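Local coordinates for major royal jelly protein 1 (Apis mellifera, PDB 5YYL) that is the most abundant protein of the royal jelly fed to honeybee larvae, probably has a nutritional role, and binds sterols, at residues K38-D43 with N64-I69; Y42-D47 with G57-K62; M80-G85 with A113-C118; V143-P148 with K182-S187. One frame throughout, in Å; residues are numbered along the deposited sequence.

Contact 1: K38-D43 with N64-I69; sequences KFFDYD and NYPSDI
F40 opens the contact, with its CB set against the CB of N64 at 4.1 Å. Its first torsion (chi1 -74°) puts the ring anti to the carbonyl carbon, and from there the ring reaches P66. CE2 of F40 lies 3.8 Å from CG of P66. CZ of F40 meets both CB and CG of the same proline. The two side chains cross at about a right angle, and this pair is apolar. W37 stacks on the F40 ring, and V78, L104 and F400 also pack round it. This join lies at one blade of a six-bladed beta-propeller. Segment 38-43 is a loop between strand 33-37 and helix 47-56, while P66 sits in strand 65-72, an outer strand of the four-stranded blade sheet. Y42 comes next and supplies the polar part. Its hydroxyl donates to the side-chain carbonyl of N64, with Y42 OH 2.5 Å from N64 OD1. The C=O...O angle is 157°, and the donor is tilted only a little from the carbonyl plane. N64 OD1 also lies in plane at the edge of the phenol ring. The other end of the amide is held as well: N64 ND2 donates to G85 O, which should help to fix the rotation of the buried amide.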
# COMPACT_ATOMS: atom_id res chain seq x y z
N LYS A 38 -4.61 -13.71 -38.28
CA LYS A 38 -4.55 -13.96 -39.71
C LYS A 38 -5.17 -15.33 -39.96
O LYS A 38 -5.89 -15.51 -40.93
CB LYS A 38 -3.11 -13.91 -40.21
CG LYS A 38 -2.44 -12.57 -39.97
CD LYS A 38 -1.09 -12.46 -40.66
CE LYS A 38 -0.67 -11.01 -40.85
NZ LYS A 38 0.28 -10.80 -41.99
N PHE A 39 -4.89 -16.26 -39.06
CA PHE A 39 -5.51 -17.57 -39.09
C PHE A 39 -5.32 -18.23 -37.73
O PHE A 39 -4.41 -17.89 -36.99
CB PHE A 39 -4.88 -18.46 -40.17
CG PHE A 39 -3.38 -18.57 -40.06
CD1 PHE A 39 -2.79 -19.49 -39.19
CD2 PHE A 39 -2.56 -17.75 -40.83
CE1 PHE A 39 -1.42 -19.57 -39.07
CE2 PHE A 39 -1.18 -17.83 -40.72
CZ PHE A 39 -0.61 -18.75 -39.85
N PHE A 40 -6.17 -19.20 -37.44
CA PHE A 40 -6.12 -19.86 -36.16
C PHE A 40 -5.11 -20.98 -36.18
O PHE A 40 -4.86 -21.59 -37.21
CB PHE A 40 -7.50 -20.35 -35.73
CG PHE A 40 -8.40 -19.25 -35.30
CD1 PHE A 40 -8.43 -18.84 -33.97
CD2 PHE A 40 -9.18 -18.56 -36.24
CE1 PHE A 40 -9.25 -17.81 -33.57
CE2 PHE A 40 -9.99 -17.52 -35.84
CZ PHE A 40 -10.03 -17.15 -34.51
N ASP A 41 -4.53 -21.22 -35.01
CA ASP A 41 -3.55 -22.26 -34.77
C ASP A 41 -3.72 -22.65 -33.31
O ASP A 41 -4.31 -21.90 -32.54
CB ASP A 41 -2.14 -21.71 -35.04
CG ASP A 41 -1.09 -22.81 -35.12
OD1 ASP A 41 -1.40 -23.99 -34.84
OD2 ASP A 41 0.07 -22.48 -35.47
N TYR A 42 -3.21 -23.82 -32.94
CA TYR A 42 -3.44 -24.38 -31.61
C TYR A 42 -2.14 -24.70 -30.85
O TYR A 42 -1.07 -24.81 -31.44
CB TYR A 42 -4.32 -25.62 -31.72
CG TYR A 42 -5.67 -25.38 -32.39
CD1 TYR A 42 -6.86 -25.42 -31.66
CD2 TYR A 42 -5.75 -25.10 -33.75
CE1 TYR A 42 -8.08 -25.20 -32.28
CE2 TYR A 42 -6.96 -24.86 -34.37
CZ TYR A 42 -8.12 -24.91 -33.63
OH TYR A 42 -9.31 -24.68 -34.27
N ASP A 43 -2.26 -24.83 -29.53
CA ASP A 43 -1.20 -25.34 -28.66
C ASP A 43 -1.34 -26.86 -28.57
O ASP A 43 -1.98 -27.43 -27.66
CB ASP A 43 -1.27 -24.67 -27.26
CG ASP A 43 -0.12 -25.07 -26.32
OD1 ASP A 43 -0.06 -26.24 -25.90
OD2 ASP A 43 0.70 -24.19 -25.94
N ASN A 64 -10.37 -23.15 -40.54
CA ASN A 64 -10.72 -22.80 -39.16
C ASN A 64 -11.45 -21.47 -39.13
O ASN A 64 -10.88 -20.44 -39.47
CB ASN A 64 -9.50 -22.80 -38.26
CG ASN A 64 -9.05 -24.21 -37.90
OD1 ASN A 64 -9.24 -24.67 -36.78
ND2 ASN A 64 -8.49 -24.91 -38.88
N TYR A 65 -12.73 -21.53 -38.78
CA TYR A 65 -13.62 -20.38 -38.81
C TYR A 65 -14.31 -20.27 -37.45
O TYR A 65 -14.87 -21.27 -36.95
CB TYR A 65 -14.69 -20.53 -39.90
CG TYR A 65 -14.15 -20.94 -41.26
CD1 TYR A 65 -13.37 -20.05 -42.02
CD2 TYR A 65 -14.40 -22.22 -41.78
CE1 TYR A 65 -12.88 -20.42 -43.26
CE2 TYR A 65 -13.91 -22.60 -43.02
CZ TYR A 65 -13.15 -21.70 -43.75
OH TYR A 65 -12.65 -22.09 -44.99
N PRO A 66 -14.25 -19.07 -36.84
CA PRO A 66 -14.80 -18.94 -35.50
C PRO A 66 -16.30 -18.71 -35.52
O PRO A 66 -16.80 -17.97 -36.35
CB PRO A 66 -14.05 -17.74 -34.94
CG PRO A 66 -13.74 -16.90 -36.14
CD PRO A 66 -13.69 -17.80 -37.34
N SER A 67 -17.00 -19.35 -34.61
CA SER A 67 -18.44 -19.25 -34.51
C SER A 67 -18.86 -18.30 -33.37
O SER A 67 -19.69 -17.43 -33.58
CB SER A 67 -19.03 -20.65 -34.27
OG SER A 67 -20.44 -20.59 -34.17
N ASP A 68 -18.28 -18.49 -32.19
CA ASP A 68 -18.66 -17.71 -31.01
C ASP A 68 -17.45 -17.39 -30.13
O ASP A 68 -16.41 -18.03 -30.23
CB ASP A 68 -19.71 -18.50 -30.19
CG ASP A 68 -20.57 -17.60 -29.26
OD1 ASP A 68 -20.46 -16.37 -29.30
OD2 ASP A 68 -21.40 -18.14 -28.49
N ILE A 69 -17.58 -16.34 -29.32
CA ILE A 69 -16.61 -16.00 -28.28
C ILE A 69 -17.35 -15.83 -26.98
O ILE A 69 -18.57 -15.60 -26.98
CB ILE A 69 -15.83 -14.70 -28.58
CG1 ILE A 69 -16.77 -13.49 -28.74
CG2 ILE A 69 -15.01 -14.87 -29.85
CD1 ILE A 69 -16.06 -12.15 -28.91

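Contact 2: Y42-D47 with G57-K62; sequences YDFGSD and GEYDYK
Y59 meets Y42 and F44 in an aromatic cluster that joins the two loops on either side of helix 47-56. The helix ends in a Schellman motif at G57, and the chain then returns to face the loop it came from. The Y59 side chain starts with its CB against the tip of the F44 ring, where Y59 CB lies 3.6 Å from F44 CZ. CG of Y59 lies anti to the backbone N (chi1 164°), which carries the ring between F44 and Y42. This CG stays close to the same CZ. Further out the ring divides its contacts. On one flank, Y59 CD2 meets F44 CE1 at 3.8 Å, the two rings being oblique with planes 53° apart. W110 and the helix residues R49, R50 and A53 also pack on F44. CD1 and CE1 of Y59 belong to Y42: Y59 CE1 is 4.1 Å from Y42 CD2. Here the edge of Y42 points at the face of Y59 in an offset edge-to-face pair, with planes at 75°. The tip of Y59 carries the polar end, and its OH is hydrogen-bonded to F40 O.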
# COMPACT_ATOMS: atom_id res chain seq x y z
N TYR A 42 -3.21 -23.82 -32.94
CA TYR A 42 -3.44 -24.38 -31.61
C TYR A 42 -2.14 -24.70 -30.85
O TYR A 42 -1.07 -24.81 -31.44
CB TYR A 42 -4.32 -25.62 -31.72
CG TYR A 42 -5.67 -25.38 -32.39
CD1 TYR A 42 -6.86 -25.42 -31.66
CD2 TYR A 42 -5.75 -25.10 -33.75
CE1 TYR A 42 -8.08 -25.20 -32.28
CE2 TYR A 42 -6.96 -24.86 -34.37
CZ TYR A 42 -8.12 -24.91 -33.63
OH TYR A 42 -9.31 -24.68 -34.27
N ASP A 43 -2.26 -24.83 -29.53
CA ASP A 43 -1.20 -25.34 -28.66
C ASP A 43 -1.34 -26.86 -28.57
O ASP A 43 -1.98 -27.43 -27.66
CB ASP A 43 -1.27 -24.67 -27.26
CG ASP A 43 -0.12 -25.07 -26.32
OD1 ASP A 43 -0.06 -26.24 -25.90
OD2 ASP A 43 0.70 -24.19 -25.94
N PHE A 44 -0.72 -27.51 -29.54
CA PHE A 44 -0.61 -28.97 -29.56
C PHE A 44 0.37 -29.51 -28.51
O PHE A 44 0.23 -30.65 -28.06
CB PHE A 44 -0.19 -29.44 -30.94
CG PHE A 44 -1.21 -29.18 -32.02
CD1 PHE A 44 -1.04 -28.14 -32.94
CD2 PHE A 44 -2.32 -30.01 -32.16
CE1 PHE A 44 -1.98 -27.92 -33.95
CE2 PHE A 44 -3.26 -29.79 -33.16
CZ PHE A 44 -3.09 -28.75 -34.06
N GLY A 45 1.33 -28.67 -28.09
CA GLY A 45 2.41 -29.06 -27.16
C GLY A 45 3.73 -28.45 -27.62
O GLY A 45 4.19 -27.42 -27.11
N SER A 46 4.33 -29.10 -28.61
CA SER A 46 5.52 -28.58 -29.31
C SER A 46 5.26 -28.62 -30.81
O SER A 46 4.25 -29.19 -31.24
N ASP A 47 6.16 -28.03 -31.59
CA ASP A 47 6.07 -28.07 -33.07
C ASP A 47 6.21 -29.51 -33.62
O ASP A 47 5.81 -29.77 -34.76
CB ASP A 47 7.11 -27.15 -33.72
N GLY A 57 -4.14 -34.47 -41.30
CA GLY A 57 -5.36 -33.78 -41.74
C GLY A 57 -6.29 -33.40 -40.60
O GLY A 57 -7.41 -32.92 -40.85
N GLU A 58 -5.84 -33.61 -39.35
CA GLU A 58 -6.54 -33.13 -38.15
C GLU A 58 -6.56 -31.60 -38.05
O GLU A 58 -7.47 -31.07 -37.43
CB GLU A 58 -5.86 -33.70 -36.88
N TYR A 59 -5.56 -30.92 -38.64
CA TYR A 59 -5.45 -29.46 -38.57
C TYR A 59 -4.96 -28.81 -39.88
O TYR A 59 -3.77 -28.74 -40.15
CB TYR A 59 -4.53 -29.05 -37.40
CG TYR A 59 -4.04 -27.62 -37.48
CD1 TYR A 59 -4.93 -26.55 -37.48
CD2 TYR A 59 -2.68 -27.33 -37.63
CE1 TYR A 59 -4.49 -25.24 -37.60
CE2 TYR A 59 -2.23 -26.02 -37.74
CZ TYR A 59 -3.14 -24.98 -37.72
OH TYR A 59 -2.70 -23.68 -37.83
N ASP A 60 -5.91 -28.31 -40.68
CA ASP A 60 -5.64 -27.42 -41.81
C ASP A 60 -6.06 -26.03 -41.36
O ASP A 60 -7.21 -25.80 -40.97
CB ASP A 60 -6.45 -27.84 -43.05
CG ASP A 60 -6.07 -27.04 -44.32
OD1 ASP A 60 -5.56 -25.90 -44.24
OD2 ASP A 60 -6.28 -27.57 -45.43
N TYR A 61 -5.11 -25.10 -41.42
CA TYR A 61 -5.34 -23.71 -41.01
C TYR A 61 -6.37 -22.98 -41.89
O TYR A 61 -7.04 -22.06 -41.42
CB TYR A 61 -4.01 -22.94 -40.97
CG TYR A 61 -3.46 -22.47 -42.31
CD1 TYR A 61 -3.72 -21.18 -42.78
CD2 TYR A 61 -2.65 -23.30 -43.10
CE1 TYR A 61 -3.21 -20.73 -43.99
CE2 TYR A 61 -2.14 -22.86 -44.32
CZ TYR A 61 -2.41 -21.57 -44.76
OH TYR A 61 -1.91 -21.10 -45.98
N LYS A 62 -6.50 -23.39 -43.15
CA LYS A 62 -7.43 -22.76 -44.08
C LYS A 62 -8.91 -23.06 -43.79
O LYS A 62 -9.78 -22.40 -44.37
CB LYS A 62 -7.10 -23.15 -45.54
CG LYS A 62 -5.82 -22.53 -46.08
CD LYS A 62 -5.60 -22.82 -47.57
CE LYS A 62 -4.62 -23.96 -47.82
NZ LYS A 62 -5.00 -25.24 -47.14

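Contact 3: M80-G85 with A113-C118; sequences MLRYNG and AKYDDC. With NAG (2-acetamido-2-deoxy-beta-D-glucopyranose), chain E.
The R82 side chain leaves the backbone with CG opposite N (chi1 -175°), then bends at chi2 (77°) and again at chi3. The bends swing the guanidinium over the ring of Y115. That ring stands between its own backbone N and carbonyl carbon. The two side chains run past each other in opposite directions, with their planes 29° apart. CD2 of Y115 lies over the centre of the guanidinium, 3.7 Å from R82 CZ. R82 NE sits above one face of the Y115 ring, toward its rim, and R82 CD packs on Y115 CE2 at 3.8 Å. The aliphatic part of the arginine thus covers the hydroxyl end, and the charged part covers CD2 and CE2.

At its edge the guanidinium holds the backbone of A113. R82 NH2 donates to A113 O at 2.8 Å, approaching from above the carbonyl plane. R82 NH1 adds a weak bond to the same A113 O at 3.2 Å. Further carbonyls add to the grip: V122 O takes NE, I121 O takes NH2, and V86 O takes NH1. Several backbone oxygens thus surround the charge of the buried R82, which probably helps to stabilise it.

R82 itself is the centre of an inverse gamma turn. In the other segment, C118 is disulfide-bonded to C150. Segment 80-85 carries the end region of strand 75-81 of one propeller blade into a loop. Segment 113-118 is part of the connection from strand 102-106 of that blade to strand 124-129 of the next.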
# COMPACT_ATOMS: atom_id res chain seq x y z
N MET A 80 -14.90 -22.99 -32.72
CA MET A 80 -14.60 -23.16 -34.13
C MET A 80 -15.62 -24.09 -34.78
O MET A 80 -15.99 -25.16 -34.22
CB MET A 80 -13.18 -23.70 -34.30
CG MET A 80 -12.47 -23.14 -35.53
SD MET A 80 -11.89 -21.43 -35.45
CE MET A 80 -11.40 -21.30 -33.73
N LEU A 81 -16.10 -23.66 -35.96
CA LEU A 81 -16.97 -24.49 -36.80
C LEU A 81 -16.17 -25.70 -37.22
O LEU A 81 -15.08 -25.55 -37.80
CB LEU A 81 -17.43 -23.74 -38.05
CG LEU A 81 -18.42 -22.59 -37.88
CD1 LEU A 81 -18.69 -21.92 -39.22
CD2 LEU A 81 -19.70 -23.09 -37.23
N ARG A 82 -16.70 -26.88 -36.94
CA ARG A 82 -15.98 -28.14 -37.19
C ARG A 82 -16.04 -28.55 -38.64
O ARG A 82 -16.87 -29.34 -39.04
CB ARG A 82 -16.52 -29.26 -36.30
CG ARG A 82 -15.74 -30.55 -36.41
CD ARG A 82 -14.40 -30.51 -35.65
NE ARG A 82 -14.66 -30.77 -34.24
CZ ARG A 82 -13.76 -31.17 -33.34
NH1 ARG A 82 -12.48 -31.35 -33.67
NH2 ARG A 82 -14.17 -31.38 -32.08
N TYR A 83 -15.15 -27.97 -39.43
CA TYR A 83 -14.88 -28.46 -40.76
C TYR A 83 -13.81 -29.57 -40.70
O TYR A 83 -13.38 -29.97 -39.61
CB TYR A 83 -14.49 -27.32 -41.70
CG TYR A 83 -15.67 -26.52 -42.20
CD1 TYR A 83 -15.98 -26.47 -43.56
CD2 TYR A 83 -16.50 -25.81 -41.32
CE1 TYR A 83 -17.06 -25.74 -44.03
CE2 TYR A 83 -17.58 -25.08 -41.79
CZ TYR A 83 -17.86 -25.05 -43.15
OH TYR A 83 -18.92 -24.34 -43.64
N ASN A 84 -13.44 -30.10 -41.86
CA ASN A 84 -12.27 -30.97 -42.01
C ASN A 84 -11.01 -30.13 -41.77
O ASN A 84 -10.80 -29.10 -42.43
CB ASN A 84 -12.23 -31.66 -43.39
CG ASN A 84 -12.43 -30.68 -44.55
OD1 ASN A 84 -13.53 -30.14 -44.75
ND2 ASN A 84 -11.36 -30.45 -45.33
N GLY A 85 -10.21 -30.55 -40.78
CA GLY A 85 -8.98 -29.85 -40.41
C GLY A 85 -9.11 -28.87 -39.25
O GLY A 85 -8.44 -27.83 -39.21
N ALA A 113 -12.18 -32.59 -27.53
CA ALA A 113 -11.89 -32.32 -28.94
C ALA A 113 -12.22 -33.49 -29.87
O ALA A 113 -12.37 -33.28 -31.07
CB ALA A 113 -10.43 -31.93 -29.11
N LYS A 114 -12.32 -34.71 -29.32
CA LYS A 114 -12.50 -35.94 -30.11
C LYS A 114 -13.97 -36.20 -30.46
O LYS A 114 -14.84 -36.11 -29.59
CB LYS A 114 -11.97 -37.16 -29.34
N TYR A 115 -14.21 -36.52 -31.73
CA TYR A 115 -15.55 -36.83 -32.23
C TYR A 115 -15.56 -38.03 -33.21
O TYR A 115 -16.59 -38.27 -33.84
CB TYR A 115 -16.21 -35.57 -32.85
CG TYR A 115 -15.64 -35.13 -34.19
CD1 TYR A 115 -16.42 -35.17 -35.35
CD2 TYR A 115 -14.32 -34.67 -34.30
CE1 TYR A 115 -15.89 -34.79 -36.58
CE2 TYR A 115 -13.79 -34.28 -35.52
CZ TYR A 115 -14.58 -34.35 -36.66
OH TYR A 115 -14.06 -33.94 -37.87
N ASP A 116 -14.42 -38.74 -33.37
CA ASP A 116 -14.40 -40.06 -34.00
C ASP A 116 -15.33 -40.94 -33.16
O ASP A 116 -16.35 -41.43 -33.66
CB ASP A 116 -12.98 -40.66 -34.06
N ASP A 117 -14.98 -41.07 -31.88
CA ASP A 117 -15.85 -41.65 -30.83
C ASP A 117 -17.31 -41.14 -30.82
O ASP A 117 -18.23 -41.93 -30.55
CB ASP A 117 -15.22 -41.42 -29.44
N CYS A 118 -17.49 -39.84 -31.10
CA CYS A 118 -18.78 -39.15 -31.10
C CYS A 118 -19.20 -38.99 -29.63
O CYS A 118 -20.37 -39.07 -29.30
CB CYS A 118 -19.81 -39.92 -31.95
SG CYS A 118 -21.44 -39.18 -32.16
C1 NAG E . -16.35 -31.84 -45.61
C2 NAG E . -16.85 -33.29 -45.81
C3 NAG E . -15.72 -34.16 -46.37
C4 NAG E . -15.07 -33.59 -47.63
C5 NAG E . -14.70 -32.12 -47.36
C6 NAG E . -14.19 -31.33 -48.56
C7 NAG E . -18.46 -34.68 -44.53
C8 NAG E . -18.80 -35.27 -43.19
N2 NAG E . -17.34 -33.92 -44.59
O3 NAG E . -16.20 -35.48 -46.66
O4 NAG E . -13.92 -34.44 -47.90
O5 NAG E . -15.85 -31.41 -46.88
O6 NAG E . -15.11 -31.42 -49.65
O7 NAG E . -19.18 -34.88 -45.49

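Contact 4: V143-P148 with K182-S187; sequences VNNTQP and KGRLSS. With NAG (2-acetamido-2-deoxy-beta-D-glucopyranose), chain E.
N145 sets ND2 over one face of the R184 guanidinium, the amide and guanidinium planes being only 18° apart. The loop 143-148 belongs to one blade of the propeller, between strands 134-139 and 153-158. R184 comes just before strand 185-192, the first strand of the following blade, so the contact bridges neighbouring blades at the surface. The two side chains cross at about a right angle. ND2 of N145 is offset toward the rim of the guanidinium. It is 3.4 Å from R184 NE, but both are donors and no bond joins them. The polar link comes from the backbone instead. R184 NH1 donates to N145 O at 3.0 Å, nearly along the C=O axis (163°). The bend of the arginine chain at chi3 (80°) turns its end toward this carbonyl, and R184 CD also lies against the amide, 3.7 Å from N145 CG. T146 adds a marginal touch at the guanidinium edge through its CG2. R184 NE also forms a salt bridge with E208 OE1.

The loop itself is shaped by a classic beta bulge, in which T146 and Q147 both face V143. Residues 144-146 form the N-X-T glycosylation sequon, and N144 is the glycosylated asparagine. Its ND2 is covalently bonded to C1 of the N-acetylglucosamine at 1.4 Å. The sugar's acetyl methyl C8 rests 3.8 Å from V143 CG1.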
# COMPACT_ATOMS: atom_id res chain seq x y z
N VAL A 143 -20.96 -31.33 -39.24
CA VAL A 143 -19.63 -31.28 -39.83
C VAL A 143 -19.75 -30.50 -41.13
O VAL A 143 -20.75 -30.64 -41.83
CB VAL A 143 -19.07 -32.69 -40.07
CG1 VAL A 143 -17.68 -32.62 -40.68
CG2 VAL A 143 -19.05 -33.49 -38.77
N ASN A 144 -18.75 -29.66 -41.42
CA ASN A 144 -18.82 -28.71 -42.55
C ASN A 144 -20.07 -27.81 -42.50
O ASN A 144 -20.54 -27.33 -43.53
CB ASN A 144 -18.77 -29.44 -43.91
CG ASN A 144 -17.60 -30.41 -44.03
OD1 ASN A 144 -16.93 -30.73 -43.05
ND2 ASN A 144 -17.38 -30.90 -45.24
N ASN A 145 -20.59 -27.59 -41.29
CA ASN A 145 -21.84 -26.83 -41.04
C ASN A 145 -23.11 -27.39 -41.73
O ASN A 145 -24.09 -26.64 -41.90
CB ASN A 145 -21.61 -25.34 -41.39
CG ASN A 145 -22.35 -24.37 -40.46
OD1 ASN A 145 -22.39 -24.56 -39.23
ND2 ASN A 145 -22.90 -23.33 -41.04
N THR A 146 -23.11 -28.68 -42.11
CA THR A 146 -24.23 -29.30 -42.86
C THR A 146 -24.48 -30.77 -42.47
O THR A 146 -25.56 -31.09 -41.97
CB THR A 146 -24.04 -29.20 -44.39
OG1 THR A 146 -22.76 -29.72 -44.75
CG2 THR A 146 -24.13 -27.76 -44.87
N GLN A 147 -23.51 -31.65 -42.71
CA GLN A 147 -23.70 -33.11 -42.50
C GLN A 147 -23.76 -33.49 -41.01
O GLN A 147 -22.75 -33.40 -40.33
CB GLN A 147 -22.59 -33.90 -43.21
N PRO A 148 -24.93 -33.93 -40.50
CA PRO A 148 -25.07 -34.18 -39.05
C PRO A 148 -24.46 -35.49 -38.55
O PRO A 148 -25.18 -36.44 -38.26
CB PRO A 148 -26.60 -34.16 -38.86
CG PRO A 148 -27.15 -34.65 -40.15
CD PRO A 148 -26.19 -34.21 -41.22
N LYS A 182 -34.80 -30.73 -42.03
CA LYS A 182 -33.60 -29.91 -41.97
C LYS A 182 -33.40 -29.33 -40.57
O LYS A 182 -34.35 -29.15 -39.82
CB LYS A 182 -33.69 -28.77 -42.99
CG LYS A 182 -33.75 -29.25 -44.45
N GLY A 183 -32.14 -29.10 -40.21
CA GLY A 183 -31.79 -28.48 -38.93
C GLY A 183 -30.37 -27.93 -38.85
O GLY A 183 -29.40 -28.59 -39.27
N ARG A 184 -30.26 -26.71 -38.30
CA ARG A 184 -28.96 -26.13 -37.92
C ARG A 184 -29.08 -25.20 -36.72
O ARG A 184 -29.42 -24.03 -36.87
CB ARG A 184 -28.31 -25.41 -39.10
CG ARG A 184 -26.89 -24.94 -38.79
CD ARG A 184 -26.04 -24.79 -40.03
NE ARG A 184 -26.30 -23.55 -40.76
CZ ARG A 184 -26.21 -23.41 -42.09
NH1 ARG A 184 -25.89 -24.44 -42.88
NH2 ARG A 184 -26.46 -22.21 -42.62
N LEU A 185 -28.75 -25.73 -35.54
CA LEU A 185 -28.84 -25.00 -34.29
C LEU A 185 -27.72 -23.95 -34.18
O LEU A 185 -26.55 -24.29 -33.95
CB LEU A 185 -28.81 -26.00 -33.12
CG LEU A 185 -29.83 -27.16 -33.21
CD1 LEU A 185 -29.98 -27.91 -31.90
CD2 LEU A 185 -31.20 -26.68 -33.66
N SER A 186 -28.07 -22.68 -34.37
CA SER A 186 -27.12 -21.60 -34.66
C SER A 186 -27.12 -20.40 -33.68
O SER A 186 -26.52 -19.37 -33.98
CB SER A 186 -27.50 -21.04 -36.02
OG SER A 186 -28.80 -20.39 -35.97
N SER A 187 -27.86 -20.50 -32.58
CA SER A 187 -28.05 -19.37 -31.66
C SER A 187 -28.51 -19.87 -30.29
O SER A 187 -29.20 -20.88 -30.20
CB SER A 187 -29.05 -18.35 -32.23
OG SER A 187 -28.66 -17.02 -31.94
C1 NAG E . -16.35 -31.84 -45.61
C2 NAG E . -16.85 -33.29 -45.81
C3 NAG E . -15.72 -34.16 -46.37
C4 NAG E . -15.07 -33.59 -47.63
C5 NAG E . -14.70 -32.12 -47.36
C6 NAG E . -14.19 -31.33 -48.56
C7 NAG E . -18.46 -34.68 -44.53
C8 NAG E . -18.80 -35.27 -43.19
N2 NAG E . -17.34 -33.92 -44.59
O3 NAG E . -16.20 -35.48 -46.66
O4 NAG E . -13.92 -34.44 -47.90
O5 NAG E . -15.85 -31.41 -46.88
O6 NAG E . -15.11 -31.42 -49.65
O7 NAG E . -19.18 -34.88 -45.49

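Overall arrangement
Contacts 1 and 2 are buried, contact 3 is partly buried, and contact 4 lies at the surface. Contacts 1 and 2 share Y42 and rely on aromatic and apolar side chains, with contact 1 adding one hydrogen bond from a tyrosine hydroxyl to an asparagine amide oxygen. Contacts 3 and 4 each use an arginine that lies against a flat group and donates to a backbone carbonyl. Contact 1 and contact 3 meet in one blade sheet, where strands 65-72 and 75-81 are neighbours. Contact 2 reaches contact 3 through D60 N and G85 O. Contact 3 passes on to contact 4 through R82 O and N144 N, close to the glycan that both touch.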